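Local coordinates for Serine/threonine-protein kinase pelle (Drosophila melanogaster, PDB 1D2Z) that acts as a serine/threonine kinase in Toll receptor signalling for embryonic dorsoventral polarity, and through its death domain, the part in this structure, binds the death domain of Tube, at residues F81-K85 / L104-I108. Residues are numbered along the deposited sequence; the frame is centred on the assembly and turned at random.
Sequences FALFK and LHKYI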
loop_
_atom_site.group_PDB
_atom_site.type_symbol
_atom_site.label_atom_id
_atom_site.label_comp_id
_atom_site.label_asym_id
_atom_site.label_seq_id
_atom_site.Cartn_x
_atom_site.Cartn_y
_atom_site.Cartn_z
ATOM N N PHE A 81 -1.095 16.185 -7.721
ATOM C CA PHE A 81 -1.298 17.432 -8.458
ATOM C C PHE A 81 -2.659 17.367 -9.177
ATOM O O PHE A 81 -3.464 18.297 -9.089
ATOM C CB PHE A 81 -0.151 17.606 -9.463
ATOM C CG PHE A 81 -0.122 18.947 -10.152
ATOM C CD1 PHE A 81 0.428 20.062 -9.518
ATOM C CD2 PHE A 81 -0.602 19.085 -11.453
ATOM C CE1 PHE A 81 0.502 21.298 -10.174
ATOM C CE2 PHE A 81 -0.533 20.317 -12.120
ATOM C CZ PHE A 81 0.021 21.423 -11.477
ATOM N N ALA A 82 -2.928 16.236 -9.834
ATOM C CA ALA A 82 -4.186 16.026 -10.552
ATOM C C ALA A 82 -5.398 16.050 -9.620
ATOM O O ALA A 82 -6.466 16.553 -9.991
ATOM C CB ALA A 82 -4.143 14.708 -11.331
ATOM N N LEU A 83 -5.240 15.506 -8.413
ATOM C CA LEU A 83 -6.324 15.498 -7.435
ATOM C C LEU A 83 -6.645 16.931 -7.034
ATOM O O LEU A 83 -7.812 17.316 -6.951
ATOM C CB LEU A 83 -5.944 14.687 -6.195
ATOM C CG LEU A 83 -6.916 14.737 -5.004
ATOM C CD1 LEU A 83 -8.292 14.190 -5.391
ATOM C CD2 LEU A 83 -6.342 13.950 -3.831
ATOM N N PHE A 84 -5.602 17.709 -6.756
ATOM C CA PHE A 84 -5.779 19.106 -6.381
ATOM C C PHE A 84 -6.484 19.829 -7.532
ATOM O O PHE A 84 -7.413 20.610 -7.313
ATOM C CB PHE A 84 -4.421 19.768 -6.109
ATOM C CG PHE A 84 -3.727 19.266 -4.873
ATOM C CD1 PHE A 84 -4.456 18.736 -3.809
ATOM C CD2 PHE A 84 -2.340 19.363 -4.755
ATOM C CE1 PHE A 84 -3.811 18.317 -2.641
ATOM C CE2 PHE A 84 -1.687 18.949 -3.595
ATOM C CZ PHE A 84 -2.423 18.424 -2.534
ATOM N N LYS A 85 -6.059 19.525 -8.756
ATOM C CA LYS A 85 -6.636 20.141 -9.949
ATOM C C LYS A 85 -8.131 19.848 -10.051
ATOM O O LYS A 85 -8.926 20.748 -10.334
ATOM C CB LYS A 85 -5.915 19.652 -11.210
ATOM C CG LYS A 85 -6.404 20.302 -12.501
ATOM C CD LYS A 85 -5.664 19.755 -13.712
ATOM C CE LYS A 85 -6.145 20.403 -15.016
ATOM N NZ LYS A 85 -7.556 20.061 -15.366
ATOM N N LEU A 104 3.038 21.226 -16.842
ATOM C CA LEU A 104 1.752 21.152 -16.147
ATOM C C LEU A 104 1.416 22.436 -15.388
ATOM O O LEU A 104 0.308 22.590 -14.874
ATOM C CB LEU A 104 1.732 19.953 -15.195
ATOM C CG LEU A 104 1.967 18.586 -15.848
ATOM C CD1 LEU A 104 1.962 17.499 -14.792
ATOM C CD2 LEU A 104 0.901 18.308 -16.898
ATOM N N HIS A 105 2.363 23.371 -15.357
ATOM C CA HIS A 105 2.173 24.636 -14.654
ATOM C C HIS A 105 1.082 25.529 -15.245
ATOM O O HIS A 105 0.666 26.506 -14.617
ATOM C CB HIS A 105 3.502 25.390 -14.553
ATOM C CG HIS A 105 4.528 24.688 -13.715
ATOM N ND1 HIS A 105 5.774 25.220 -13.462
ATOM C CD2 HIS A 105 4.491 23.496 -13.074
ATOM C CE1 HIS A 105 6.460 24.386 -12.700
ATOM N NE2 HIS A 105 5.704 23.332 -12.450
ATOM N N LYS A 106 0.608 25.177 -16.439
ATOM C CA LYS A 106 -0.449 25.926 -17.119
ATOM C C LYS A 106 -1.779 25.824 -16.374
ATOM O O LYS A 106 -2.576 26.763 -16.369
ATOM C CB LYS A 106 -0.647 25.391 -18.541
ATOM C CG LYS A 106 0.523 25.642 -19.468
ATOM C CD LYS A 106 0.352 24.936 -20.806
ATOM C CE LYS A 106 1.549 25.199 -21.715
ATOM N NZ LYS A 106 1.426 24.521 -23.038
ATOM N N TYR A 107 -2.001 24.677 -15.737
ATOM C CA TYR A 107 -3.237 24.417 -15.005
ATOM C C TYR A 107 -3.325 25.104 -13.644
ATOM O O TYR A 107 -4.395 25.142 -13.033
ATOM C CB TYR A 107 -3.425 22.911 -14.825
ATOM C CG TYR A 107 -3.211 22.106 -16.088
ATOM C CD1 TYR A 107 -3.924 22.391 -17.254
ATOM C CD2 TYR A 107 -2.295 21.054 -16.113
ATOM C CE1 TYR A 107 -3.729 21.641 -18.418
ATOM C CE2 TYR A 107 -2.093 20.302 -17.266
ATOM C CZ TYR A 107 -2.811 20.597 -18.413
ATOM O OH TYR A 107 -2.614 19.839 -19.547
ATOM N N ILE A 108 -2.203 25.635 -13.167
ATOM C CA ILE A 108 -2.167 26.310 -11.874
ATOM C C ILE A 108 -2.831 27.689 -11.938
ATOM O O ILE A 108 -3.680 27.975 -11.065
ATOM C CB ILE A 108 -0.720 26.453 -11.364
ATOM C CG1 ILE A 108 -0.051 25.079 -11.303
ATOM C CG2 ILE A 108 -0.703 27.110 -9.988
ATOM C CD1 ILE A 108 1.417 25.126 -10.978
ATOM O OXT ILE A 108 -2.495 28.468 -12.859
#
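Phe81 and Lys85, one turn apart on helix 77-86, face the C-terminal turn 104-108, and the CA atoms come nearest at Lys85 and Tyr107, 7.4 Å apart. Phe81 holds its CG anti to the backbone N (chi1 -172°), which extends the ring away from the helix and sets its far edge against the turn. There Phe81 CZ meets Leu104 O at 3.6 Å and Ile108 CG1 at 3.7 Å, while CE2 of the same ring touches Leu104 CB at 3.8 Å. Lys85 also sends its chain across, straight as far as CE, and CE lies over one face of the Tyr107 ring, 4.0 Å from its centroid, as a CH-pi contact. The chain then bends at chi4 (-66°), leaving Lys85 NZ 5.1 Å from the centroid of the Tyr107 ring, at most a weak cation-pi attraction. Cutting Phe81 back to an alanine is likely to open a gap between helix and turn and leave Leu104 and Ile108 without this apolar neighbour. Phe81 and Lys85 also pack on Leu149 and Glu150 of the Tube chain, respectively. With no hydrogen bond joining the segments, their fit depends on side-chain shape: the Phe81 ring edge against Leu104 and Ile108, and the Lys85 methylene over Tyr107.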